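Local coordinates for protein phospholyase (Arthrobacter aurescens, PDB 5G4I) that acts as a pyridoxal-5'-phosphate-dependent phospholyase built on a class III transaminase fold, probably eliminating phosphate from phosphoethanolamine-type substrates, at residues A[38-43]-A[50-55]; A[300-303]-A[307-310]; A[175-180]-A[231-236]. All coordinates share one frame; numbering follows the deposited sequence.

Interaction 1 of 3, residues A[38-43]-A[50-55]; sequences PLELVS and TDAQGK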
ATOM      1  N   PRO A  38      15.844  20.534 -10.049  1.00 17.59           N
ATOM      2  CA  PRO A  38      15.719  19.402  -9.102  1.00 18.76           C
ATOM      3  C   PRO A  38      17.043  19.079  -8.418  1.00 17.77           C
ATOM      4  O   PRO A  38      18.113  19.096  -9.070  1.00 17.95           O
ATOM      5  CB  PRO A  38      15.300  18.274 -10.003  1.00 20.60           C
ATOM      6  CG  PRO A  38      14.339  18.975 -11.032  1.00 22.25           C
ATOM      7  CD  PRO A  38      15.162  20.260 -11.334  1.00 19.82           C
ATOM      8  N   LEU A  39      16.998  18.685  -7.145  1.00 16.54           N
ATOM      9  CA  LEU A  39      18.164  18.387  -6.344  1.00 16.91           C
ATOM     10  C   LEU A  39      18.372  16.863  -6.243  1.00 16.59           C
ATOM     11  O   LEU A  39      17.367  16.176  -5.888  1.00 17.41           O
ATOM     12  CB  LEU A  39      18.049  18.887  -4.853  1.00 21.96           C
ATOM     13  CG  LEU A  39      18.303  20.321  -4.497  1.00 28.11           C
ATOM     14  CD1 LEU A  39      18.187  20.336  -2.950  1.00 25.44           C
ATOM     15  CD2 LEU A  39      19.689  20.782  -4.994  1.00 26.51           C
ATOM     16  N   GLU A  40      19.609  16.376  -6.461  1.00 14.96           N
ATOM     17  CA  GLU A  40      19.983  14.983  -6.345  1.00 14.67           C
ATOM     18  C   GLU A  40      20.613  14.785  -4.974  1.00 16.96           C
ATOM     19  O   GLU A  40      21.740  15.242  -4.686  1.00 17.02           O
ATOM     20  CB  GLU A  40      20.974  14.514  -7.463  1.00 16.45           C
ATOM     21  CG  GLU A  40      21.308  13.041  -7.387  1.00 15.28           C
ATOM     22  CD  GLU A  40      22.269  12.534  -8.458  1.00 19.45           C
ATOM     23  OE1 GLU A  40      22.535  13.354  -9.363  1.00 20.12           O
ATOM     24  OE2 GLU A  40      22.816  11.416  -8.287  1.00 19.56           O
ATOM     25  N   LEU A  41      19.882  14.119  -4.035  1.00 13.75           N
ATOM     26  CA  LEU A  41      20.394  13.899  -2.681  1.00 14.53           C
ATOM     27  C   LEU A  41      20.927  12.521  -2.533  1.00 14.90           C
ATOM     28  O   LEU A  41      20.196  11.546  -2.723  1.00 15.80           O
ATOM     29  CB  LEU A  41      19.272  14.230  -1.639  1.00 13.94           C
ATOM     30  CG  LEU A  41      18.816  15.675  -1.577  1.00 14.82           C
ATOM     31  CD1 LEU A  41      17.804  15.868  -0.460  1.00 16.13           C
ATOM     32  CD2 LEU A  41      19.979  16.647  -1.347  1.00 16.92           C
ATOM     33  N   VAL A  42      22.222  12.396  -2.227  1.00 14.16           N
ATOM     34  CA  VAL A  42      22.921  11.109  -2.284  1.00 13.57           C
ATOM     35  C   VAL A  42      23.198  10.426  -0.944  1.00 14.02           C
ATOM     36  O   VAL A  42      23.432   9.192  -0.897  1.00 15.74           O
ATOM     37  CB  VAL A  42      24.269  11.210  -3.102  1.00 15.39           C
ATOM     38  CG1 VAL A  42      23.937  11.738  -4.496  1.00 15.43           C
ATOM     39  CG2 VAL A  42      25.268  12.067  -2.414  1.00 17.82           C
ATOM     40  N   SER A  43      23.221  11.169   0.144  1.00 12.70           N
ATOM     41  CA  SER A  43      23.486  10.621   1.494  1.00 14.10           C
ATOM     42  C   SER A  43      22.942  11.589   2.510  1.00 13.77           C
ATOM     43  O   SER A  43      22.674  12.795   2.268  1.00 13.42           O
ATOM     44  CB  SER A  43      24.943  10.360   1.729  1.00 17.23           C
ATOM     45  OG  SER A  43      25.687  11.577   1.754  1.00 18.92           O
ATOM     46  N   THR A  50      23.385  15.609   1.898  1.00 13.35           N
ATOM     47  CA  THR A  50      24.456  15.980   0.959  1.00 15.45           C
ATOM     48  C   THR A  50      24.019  15.682  -0.477  1.00 16.02           C
ATOM     49  O   THR A  50      23.402  14.606  -0.775  1.00 15.18           O
ATOM     50  CB  THR A  50      25.729  15.194   1.224  1.00 15.79           C
ATOM     51  OG1 THR A  50      26.171  15.442   2.568  1.00 18.64           O
ATOM     52  CG2 THR A  50      26.855  15.648   0.261  1.00 17.62           C
ATOM     53  N   ASP A  51      24.144  16.683  -1.346  1.00 14.57           N
ATOM     54  CA  ASP A  51      23.841  16.587  -2.806  1.00 14.95           C
ATOM     55  C   ASP A  51      25.007  15.990  -3.622  1.00 16.95           C
ATOM     56  O   ASP A  51      26.048  15.721  -3.066  1.00 17.42           O
ATOM     57  CB  ASP A  51      23.186  17.882  -3.402  1.00 16.35           C
ATOM     58  CG  ASP A  51      24.164  19.050  -3.692  1.00 16.86           C
ATOM     59  OD1 ASP A  51      25.370  18.718  -3.693  1.00 18.22           O
ATOM     60  OD2 ASP A  51      23.655  20.208  -3.889  1.00 19.00           O
ATOM     61  N   ALA A  52      24.705  15.715  -4.895  1.00 17.18           N
ATOM     62  CA  ALA A  52      25.679  15.022  -5.776  1.00 18.87           C
ATOM     63  C   ALA A  52      26.925  15.925  -6.017  1.00 21.39           C
ATOM     64  O   ALA A  52      27.969  15.362  -6.422  1.00 23.84           O
ATOM     65  CB  ALA A  52      25.033  14.607  -7.093  1.00 18.97           C
ATOM     66  N   GLN A  53      26.800  17.220  -5.826  1.00 22.17           N
ATOM     67  CA  GLN A  53      27.967  18.160  -5.915  1.00 23.62           C
ATOM     68  C   GLN A  53      28.709  18.354  -4.612  1.00 25.40           C
ATOM     69  O   GLN A  53      29.695  19.110  -4.558  1.00 24.39           O
ATOM     70  CB  GLN A  53      27.502  19.523  -6.409  1.00 23.78           C
ATOM     71  CG  GLN A  53      26.876  19.571  -7.813  1.00 27.89           C
ATOM     72  CD  GLN A  53      25.571  18.768  -8.079  1.00 31.60           C
ATOM     73  OE1 GLN A  53      25.505  17.898  -8.986  1.00 36.51           O
ATOM     74  NE2 GLN A  53      24.558  19.022  -7.286  1.00 30.84           N
ATOM     75  N   GLY A  54      28.273  17.713  -3.520  1.00 18.92           N
ATOM     76  CA  GLY A  54      28.896  17.811  -2.233  1.00 19.53           C
ATOM     77  C   GLY A  54      28.400  18.930  -1.304  1.00 18.75           C
ATOM     78  O   GLY A  54      28.935  19.096  -0.217  1.00 21.91           O
ATOM     79  N   LYS A  55      27.379  19.683  -1.723  1.00 17.44           N
ATOM     80  CA  LYS A  55      26.791  20.757  -0.849  1.00 18.40           C
ATOM     81  C   LYS A  55      25.982  20.093   0.266  1.00 16.71           C
ATOM     82  O   LYS A  55      25.214  19.060  -0.004  1.00 17.78           O
ATOM     83  CB  LYS A  55      25.905  21.701  -1.638  1.00 20.27           C
ATOM     84  CG  LYS A  55      25.290  22.878  -0.895  1.00 23.97           C
ATOM     85  CD  LYS A  55      24.721  23.899  -1.896  1.00 27.98           C
ATOM     86  CE  LYS A  55      23.797  24.987  -1.261  1.00 32.47           C
ATOM     87  NZ  LYS A  55      24.570  25.804  -0.349  1.00 32.40           N
TER
HETATM   88  O   HOH W   1      22.021  17.924  -7.571  1.00 22.92           O
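Leu41 lies against Asp51, and Val42 and Ser43 together face Thr50, so the antiparallel hairpin of strands 41-45 and 48-51 carries a classic beta bulge. Its backbone bonds begin with Val42 N to Thr50 O (2.9 Å), followed by Thr50 N to Ser43 O with an N-H...O angle of 164°. Beyond the bulge, Leu41 and Asp51 form a non-hydrogen-bonded pair, and Glu40 O accepts only a weak bond from Ala52 N, along with a CA-H contact from Asp51 CA (3.1 Å).

Polar side-chain bonds gather on Asp51, which opens a type I turn ending at Gly54. Its CG sits between the backbone N and the carbonyl carbon (chi1 78°), folding the carboxylate back over the turn. There Asp51 OD1 receives Lys55 N at 3.0 Å, from above the carboxylate plane, plus a weak bond from Gln53 N. Asp51 OD2 bonds to Tyr57 OH on the next strand, so this buried carboxylate has partners for both oxygens. Gly54 suits its place because phi is 90°, where a CB would be jammed against the preceding carbonyl O.

Apolar contacts involve Val42, Leu41 and Ala52. Val42 CG1 meets Ala52 CB at 4.0 Å, and Leu41 CD2 rests on Asp51 CB at the same distance. A polar atom, Glu40 OE1, packs against the small Ala52 methyl, CB, at 3.6 Å. The hairpin borders the dimer interface: Leu39 and Leu41 make backbone hydrogen bonds to the second subunit, and Leu41 packs on Tyr91 of that subunit.

One water joins the two segments, accepting from Glu40 N and from Gln53 NE2, the latter at 2.8 Å.

Interaction 2 of 3, residues A[300-303]-A[307-310]; sequences DEFG and MFFN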
ATOM      1  N   ASP A 300     -13.771  -6.581  15.472  1.00 12.05           N
ATOM      2  CA  ASP A 300     -14.419  -7.876  15.471  0.50 12.79           C
ATOM      3  C   ASP A 300     -15.564  -7.943  14.404  1.00 12.39           C
ATOM      4  O   ASP A 300     -15.673  -8.917  13.679  1.00 13.04           O
ATOM      5  CB  ASP A 300     -15.050  -8.123  16.872  0.50 13.78           C
ATOM      6  CG  ASP A 300     -15.776  -9.508  16.983  0.50 15.13           C
ATOM      7  OD1 ASP A 300     -15.095 -10.478  16.916  0.50 17.18           O
ATOM      8  OD2 ASP A 300     -17.031  -9.581  17.149  0.50 17.43           O
ATOM      9  N   GLU A 301     -16.373  -6.888  14.285  1.00 12.48           N
ATOM     10  CA  GLU A 301     -17.450  -6.824  13.332  1.00 12.46           C
ATOM     11  C   GLU A 301     -16.934  -6.984  11.891  1.00 12.89           C
ATOM     12  O   GLU A 301     -17.448  -7.720  11.060  1.00 13.26           O
ATOM     13  CB  GLU A 301     -18.270  -5.538  13.505  1.00 13.26           C
ATOM     14  CG  GLU A 301     -19.312  -5.330  12.434  1.00 15.99           C
ATOM     15  CD  GLU A 301     -20.017  -4.006  12.554  1.00 18.12           C
ATOM     16  OE1 GLU A 301     -19.433  -3.000  12.919  1.00 18.00           O
ATOM     17  OE2 GLU A 301     -21.222  -3.984  12.326  1.00 26.64           O
ATOM     18  N   PHE A 302     -15.864  -6.185  11.607  1.00 11.40           N
ATOM     19  CA  PHE A 302     -15.355  -6.201  10.217  1.00 12.16           C
ATOM     20  C   PHE A 302     -14.772  -7.578   9.865  1.00 12.26           C
ATOM     21  O   PHE A 302     -14.982  -8.070   8.720  1.00 12.40           O
ATOM     22  CB  PHE A 302     -14.254  -5.092  10.015  1.00 10.94           C
ATOM     23  CG  PHE A 302     -13.810  -4.874   8.579  1.00 11.28           C
ATOM     24  CD1 PHE A 302     -14.599  -4.169   7.666  1.00 10.84           C
ATOM     25  CD2 PHE A 302     -12.525  -5.366   8.138  1.00 11.02           C
ATOM     26  CE1 PHE A 302     -14.124  -3.958   6.372  1.00 11.63           C
ATOM     27  CE2 PHE A 302     -12.122  -5.154   6.837  1.00 12.79           C
ATOM     28  CZ  PHE A 302     -12.885  -4.484   5.980  1.00 12.68           C
ATOM     29  N   GLY A 303     -14.058  -8.200  10.792  1.00 13.04           N
ATOM     30  CA  GLY A 303     -13.518  -9.581  10.522  1.00 13.15           C
ATOM     31  C   GLY A 303     -14.554 -10.686  10.440  1.00 13.31           C
ATOM     32  O   GLY A 303     -14.380 -11.627   9.681  1.00 16.59           O
ATOM     33  N   MET A 307     -13.275 -11.671   4.722  1.00 12.87           N
ATOM     34  CA  MET A 307     -12.010 -12.392   4.802  1.00 14.88           C
ATOM     35  C   MET A 307     -10.855 -11.433   4.410  1.00 13.21           C
ATOM     36  O   MET A 307     -10.257 -11.471   3.334  1.00 14.92           O
ATOM     37  CB  MET A 307     -12.032 -13.688   3.942  1.00 18.38           C
ATOM     38  CG  MET A 307     -10.765 -14.506   4.026  1.00 24.39           C
ATOM     39  SD  MET A 307      -9.600 -14.457   5.433  1.00 31.12           S
ATOM     40  CE  MET A 307      -8.252 -14.190   4.245  1.00 37.35           C
ATOM     41  N   PHE A 308     -10.613 -10.483   5.312  1.00 13.39           N
ATOM     42  CA  PHE A 308      -9.659  -9.386   5.061  1.00 12.60           C
ATOM     43  C   PHE A 308      -8.214  -9.843   5.292  1.00 13.26           C
ATOM     44  O   PHE A 308      -7.883 -10.361   6.374  1.00 13.67           O
ATOM     45  CB  PHE A 308      -9.981  -8.134   5.949  1.00 12.93           C
ATOM     46  CG  PHE A 308      -9.008  -6.981   5.705  1.00 13.11           C
ATOM     47  CD1 PHE A 308      -9.133  -6.215   4.572  1.00 13.80           C
ATOM     48  CD2 PHE A 308      -7.929  -6.782   6.571  1.00 16.35           C
ATOM     49  CE1 PHE A 308      -8.158  -5.212   4.290  1.00 15.21           C
ATOM     50  CE2 PHE A 308      -6.948  -5.830   6.260  1.00 14.14           C
ATOM     51  CZ  PHE A 308      -7.082  -5.085   5.143  1.00 15.13           C
ATOM     52  N   PHE A 309      -7.330  -9.516   4.324  1.00 12.51           N
ATOM     53  CA  PHE A 309      -5.905  -9.948   4.407  1.00 13.02           C
ATOM     54  C   PHE A 309      -5.089  -8.979   3.533  1.00 11.99           C
ATOM     55  O   PHE A 309      -5.456  -8.786   2.353  1.00 13.45           O
ATOM     56  CB  PHE A 309      -5.732 -11.444   3.995  1.00 13.27           C
ATOM     57  CG  PHE A 309      -4.319 -11.991   4.115  1.00 13.82           C
ATOM     58  CD1 PHE A 309      -3.673 -12.073   5.335  1.00 15.19           C
ATOM     59  CD2 PHE A 309      -3.601 -12.202   2.970  1.00 15.93           C
ATOM     60  CE1 PHE A 309      -2.310 -12.462   5.433  1.00 15.23           C
ATOM     61  CE2 PHE A 309      -2.247 -12.723   3.027  1.00 16.17           C
ATOM     62  CZ  PHE A 309      -1.612 -12.817   4.241  1.00 16.61           C
ATOM     63  N   ASN A 310      -3.934  -8.515   4.045  1.00 12.13           N
ATOM     64  CA  ASN A 310      -2.936  -7.673   3.395  1.00 11.71           C
ATOM     65  C   ASN A 310      -1.624  -8.455   3.506  1.00 12.73           C
ATOM     66  O   ASN A 310      -1.119  -8.648   4.601  1.00 12.55           O
ATOM     67  CB  ASN A 310      -2.970  -6.313   4.076  1.00 12.38           C
ATOM     68  CG  ASN A 310      -1.944  -5.352   3.600  1.00 11.94           C
ATOM     69  OD1 ASN A 310      -0.796  -5.743   3.277  1.00 11.93           O
ATOM     70  ND2 ASN A 310      -2.305  -4.064   3.551  1.00 11.99           N
TER
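Phe302 and Phe308 form an offset edge-to-face aromatic pair, joining helix 296-305 to the loop that follows it in this fold of the class III aminotransferases. Most of the surface buried between 300-303 and 307-310 belongs to these two residues, with small additions from Gly303 and Met307.

Phe302 is buried on the helix. Its CG is anti to the backbone N (chi1 -171°), which carries the ring away from the helix axis until CE2 reaches the loop. That one edge atom does the touching: Phe302 CE2 lies 3.8 Å from Phe308 CB. Phenylalanine suits this place because its long flat ring can bridge to the loop while Ile130 and Gln133 of helix 120-135 pack against it.

Phe308 answers from the loop, its CB directed toward the helix; phenylalanine suits it because a flat aromatic face can receive the Phe302 edge. Centroids are 5.8 Å apart and planes at 60°. The approach is off centre, so the edge meets the CB end of the Phe308 side chain and not the middle of its ring. Leu126 of helix 120-135 also touches Phe308, and Asn150 of the second subunit packs on it.

No hydrogen bond crosses the contact, so its cohesion is apolar and aromatic. The loop soon reaches the cofactor: Asn310 touches a bound pyridoxal phosphate, and the next residue, Thr311, binds pyridoxal phosphate in this protein, though not a cofactor bound to this chain in the model. The Phe308 side chain itself lies about 8 Å from a bound cofactor.

In the pair, Phe308 CG lies in the plane of the Phe302 ring, with Phe302 CE2 3.9 Å from Phe308 CD1.

Interaction 3 of 3, residues A[175-180]-A[231-236]; sequences RIPDVS and SGYIEG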
ATOM      1  N   ARG A 175     -15.624  24.591   5.276  1.00 14.84           N
ATOM      2  CA  ARG A 175     -14.613  25.637   5.532  1.00 15.16           C
ATOM      3  C   ARG A 175     -14.293  25.603   7.012  1.00 14.42           C
ATOM      4  O   ARG A 175     -15.128  25.937   7.876  1.00 16.72           O
ATOM      5  CB  ARG A 175     -15.171  27.046   5.133  1.00 19.44           C
ATOM      6  CG  ARG A 175     -14.129  28.172   5.356  1.00 22.33           C
ATOM      7  CD  ARG A 175     -12.858  28.140   4.482  1.00 26.70           C
ATOM      8  NE  ARG A 175     -13.165  28.141   3.053  1.00 33.17           N
ATOM      9  CZ  ARG A 175     -12.859  29.066   2.161  1.00 46.93           C
ATOM     10  NH1 ARG A 175     -12.147  30.157   2.484  1.00 60.41           N
ATOM     11  NH2 ARG A 175     -13.275  28.900   0.913  1.00 52.62           N
ATOM     12  N   ILE A 176     -13.099  25.058   7.356  1.00 12.92           N
ATOM     13  CA  ILE A 176     -12.747  24.856   8.782  1.00 12.40           C
ATOM     14  C   ILE A 176     -12.359  26.241   9.375  1.00 12.28           C
ATOM     15  O   ILE A 176     -11.574  26.959   8.729  1.00 14.34           O
ATOM     16  CB  ILE A 176     -11.567  23.855   8.877  1.00 12.18           C
ATOM     17  CG1 ILE A 176     -11.837  22.484   8.209  1.00 11.76           C
ATOM     18  CG2 ILE A 176     -11.061  23.670  10.316  1.00 12.18           C
ATOM     19  CD1 ILE A 176     -12.875  21.617   8.923  1.00 12.03           C
ATOM     20  N   PRO A 177     -12.912  26.631  10.524  1.00 13.81           N
ATOM     21  CA  PRO A 177     -12.687  27.991  11.069  1.00 13.06           C
ATOM     22  C   PRO A 177     -11.230  28.183  11.587  1.00 14.35           C
ATOM     23  O   PRO A 177     -10.666  27.257  12.214  1.00 14.51           O
ATOM     24  CB  PRO A 177     -13.692  28.109  12.191  1.00 12.35           C
ATOM     25  CG  PRO A 177     -13.983  26.711  12.597  1.00 14.19           C
ATOM     26  CD  PRO A 177     -13.934  25.930  11.317  1.00 12.77           C
ATOM     27  N   ASP A 178     -10.673  29.386  11.332  1.00 15.13           N
ATOM     28  CA  ASP A 178      -9.331  29.732  11.725  1.00 13.93           C
ATOM     29  C   ASP A 178      -9.393  31.091  12.538  1.00 15.21           C
ATOM     30  O   ASP A 178      -9.840  32.067  11.959  1.00 18.85           O
ATOM     31  CB  ASP A 178      -8.436  29.873  10.513  1.00 15.15           C
ATOM     32  CG  ASP A 178      -6.921  30.136  10.826  1.00 14.20           C
ATOM     33  OD1 ASP A 178      -6.522  30.056  11.964  1.00 17.97           O
ATOM     34  OD2 ASP A 178      -6.230  30.395   9.794  1.00 16.93           O
ATOM     35  N   VAL A 179      -8.957  31.067  13.794  1.00 16.25           N
ATOM     36  CA  VAL A 179      -8.996  32.296  14.668  1.00 17.84           C
ATOM     37  C   VAL A 179      -7.754  33.144  14.474  1.00 22.96           C
ATOM     38  O   VAL A 179      -7.686  34.247  15.073  1.00 22.13           O
ATOM     39  CB  VAL A 179      -9.183  31.959  16.174  1.00 18.13           C
ATOM     40  CG1 VAL A 179     -10.424  31.115  16.407  1.00 18.47           C
ATOM     41  CG2 VAL A 179      -7.973  31.312  16.791  1.00 20.39           C
ATOM     42  N   SER A 180      -6.785  32.708  13.650  1.00 21.65           N
ATOM     43  CA  SER A 180      -5.526  33.484  13.404  1.00 25.01           C
ATOM     44  C   SER A 180      -5.827  34.894  12.951  1.00 27.03           C
ATOM     45  O   SER A 180      -6.532  35.131  11.970  1.00 27.13           O
ATOM     46  CB  SER A 180      -4.609  32.791  12.344  1.00 21.62           C
ATOM     47  OG  SER A 180      -4.194  31.496  12.738  1.00 22.58           O
ATOM     48  N   SER A 231     -12.038  26.781  20.250  1.00 16.79           N
ATOM     49  CA  SER A 231     -12.411  25.721  21.148  0.50 16.90           C
ATOM     50  C   SER A 231     -13.875  25.299  20.908  1.00 15.28           C
ATOM     51  O   SER A 231     -14.732  26.182  20.848  1.00 16.68           O
ATOM     52  CB  SER A 231     -12.296  26.163  22.630  0.50 20.65           C
ATOM     53  OG  SER A 231     -12.361  25.035  23.471  0.50 26.10           O
ATOM     54  N   GLY A 232     -14.149  23.983  20.864  1.00 14.24           N
ATOM     55  CA  GLY A 232     -15.521  23.437  20.747  1.00 14.36           C
ATOM     56  C   GLY A 232     -15.917  23.057  19.314  1.00 13.45           C
ATOM     57  O   GLY A 232     -16.963  22.467  19.137  1.00 14.62           O
ATOM     58  N   TYR A 233     -15.138  23.448  18.298  1.00 13.38           N
ATOM     59  CA  TYR A 233     -15.488  23.113  16.931  1.00 12.32           C
ATOM     60  C   TYR A 233     -15.414  21.596  16.670  1.00 11.88           C
ATOM     61  O   TYR A 233     -16.431  20.950  16.292  1.00 11.29           O
ATOM     62  CB  TYR A 233     -14.684  23.868  15.891  1.00 11.65           C
ATOM     63  CG  TYR A 233     -15.044  23.470  14.423  1.00 12.40           C
ATOM     64  CD1 TYR A 233     -16.184  23.946  13.823  1.00 12.67           C
ATOM     65  CD2 TYR A 233     -14.291  22.556  13.713  1.00 12.44           C
ATOM     66  CE1 TYR A 233     -16.583  23.618  12.535  1.00 12.22           C
ATOM     67  CE2 TYR A 233     -14.617  22.225  12.407  1.00 11.85           C
ATOM     68  CZ  TYR A 233     -15.788  22.741  11.819  1.00 11.68           C
ATOM     69  OH  TYR A 233     -16.130  22.414  10.507  1.00 12.59           O
ATOM     70  N   ILE A 234     -14.230  21.006  16.912  1.00 10.75           N
ATOM     71  CA  ILE A 234     -14.107  19.550  16.705  1.00 11.14           C
ATOM     72  C   ILE A 234     -15.091  18.724  17.519  1.00 11.36           C
ATOM     73  O   ILE A 234     -15.747  17.733  17.082  1.00 11.54           O
ATOM     74  CB  ILE A 234     -12.646  19.061  16.876  1.00 10.20           C
ATOM     75  CG1 ILE A 234     -11.744  19.737  15.837  1.00 11.82           C
ATOM     76  CG2 ILE A 234     -12.494  17.553  16.845  1.00 11.34           C
ATOM     77  CD1 ILE A 234     -11.981  19.319  14.346  1.00 12.12           C
ATOM     78  N   GLU A 235     -15.240  19.106  18.813  1.00 11.63           N
ATOM     79  CA  GLU A 235     -16.177  18.439  19.690  1.00 12.24           C
ATOM     80  C   GLU A 235     -17.644  18.555  19.184  1.00 11.51           C
ATOM     81  O   GLU A 235     -18.415  17.593  19.217  1.00 12.48           O
ATOM     82  CB  GLU A 235     -16.055  19.092  21.103  1.00 15.19           C
ATOM     83  CG  GLU A 235     -14.605  19.062  21.716  1.00 19.78           C
ATOM     84  CD  GLU A 235     -13.404  20.063  21.309  1.00 25.80           C
ATOM     85  OE1 GLU A 235     -13.214  20.814  20.489  1.00 21.14           O
ATOM     86  OE2 GLU A 235     -12.455  20.108  21.989  1.00 26.52           O
ATOM     87  N   GLY A 236     -17.973  19.732  18.693  1.00 11.98           N
ATOM     88  CA  GLY A 236     -19.337  19.975  18.110  1.00 12.85           C
ATOM     89  C   GLY A 236     -19.587  19.131  16.843  1.00 12.47           C
ATOM     90  O   GLY A 236     -20.721  18.633  16.618  1.00 12.25           O
TER
HETATM   91  O   HOH W   2     -17.634  24.256   9.266  1.00 16.25           O
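Pro177 lays its ring on one face of Tyr233, a CH-pi contact between the loop after strand 171-174 and the first turn of helix 233-243. Pro177 CD stands 3.7 Å from the ring centroid, only 11° off the normal, so a C-H of CD is set over the pi cloud. Pro177 CG extends the cover to the ring's near end, 3.7 Å from Tyr233 CD1. Proline suits the place: its compact closed ring presents CG and CD together to the aromatic face and has no free side-chain rotation.

The torsions of Tyr233 deliver the face. With CG anti to the backbone N (chi1 178°) the ring leaves the helix and extends to the loop, while Gly232 takes the N-cap position. Ile176 works at the far end. Its chi2 of -69° bends the chain so that CD1 reaches the hydroxyl end, 3.7 Å from Tyr233 OH and 3.9 Å from CE2, crossing the tyrosine at about a right angle. Ser194 and Val198 of helix 187-207 also touch Tyr233.

Farther along the loop, Asp178 OD1 accepts Ser180 N in an Asx turn and also Ser180 OG (2.8 Å), both from the same face of the carboxylate, and Gln228 N also bonds to OD1; Asp178 OD2 makes a salt bridge with Arg363.

Putting an alanine at Tyr233 would probably open a gap beneath Pro177 and Ile176 and cost the bound water its stronger partner, leaving the weak one, Arg175 O.

Tyr233 OH bonds that water at 2.7 Å, and the water donates weakly to Arg175 O. The contact therefore suits an amphipathic side chain: a buried aromatic face for apolar neighbours, and a hydroxyl whose polarity is met by water.

The three contacts occupy separate regions of one class III fold and never touch. Interaction 1 is about 44 Å, centre to centre, from interaction 2 and about 42 Å from interaction 3, which lies on the other side of the chain's centre. Interactions 2 and 3 are closer, with nearest atoms about 21 Å apart. Two of them meet the second subunit: interaction 1 through the hairpin, interaction 2 through both helix 296-305 and the loop leading to Thr311. Interaction 2 is also the one near the cofactor, whereas the Ile176 side chain of interaction 3 is about 13 Å from a bound pyridoxal phosphate and no other chain touches its segments. Interaction 1 is remote from the annotated sites.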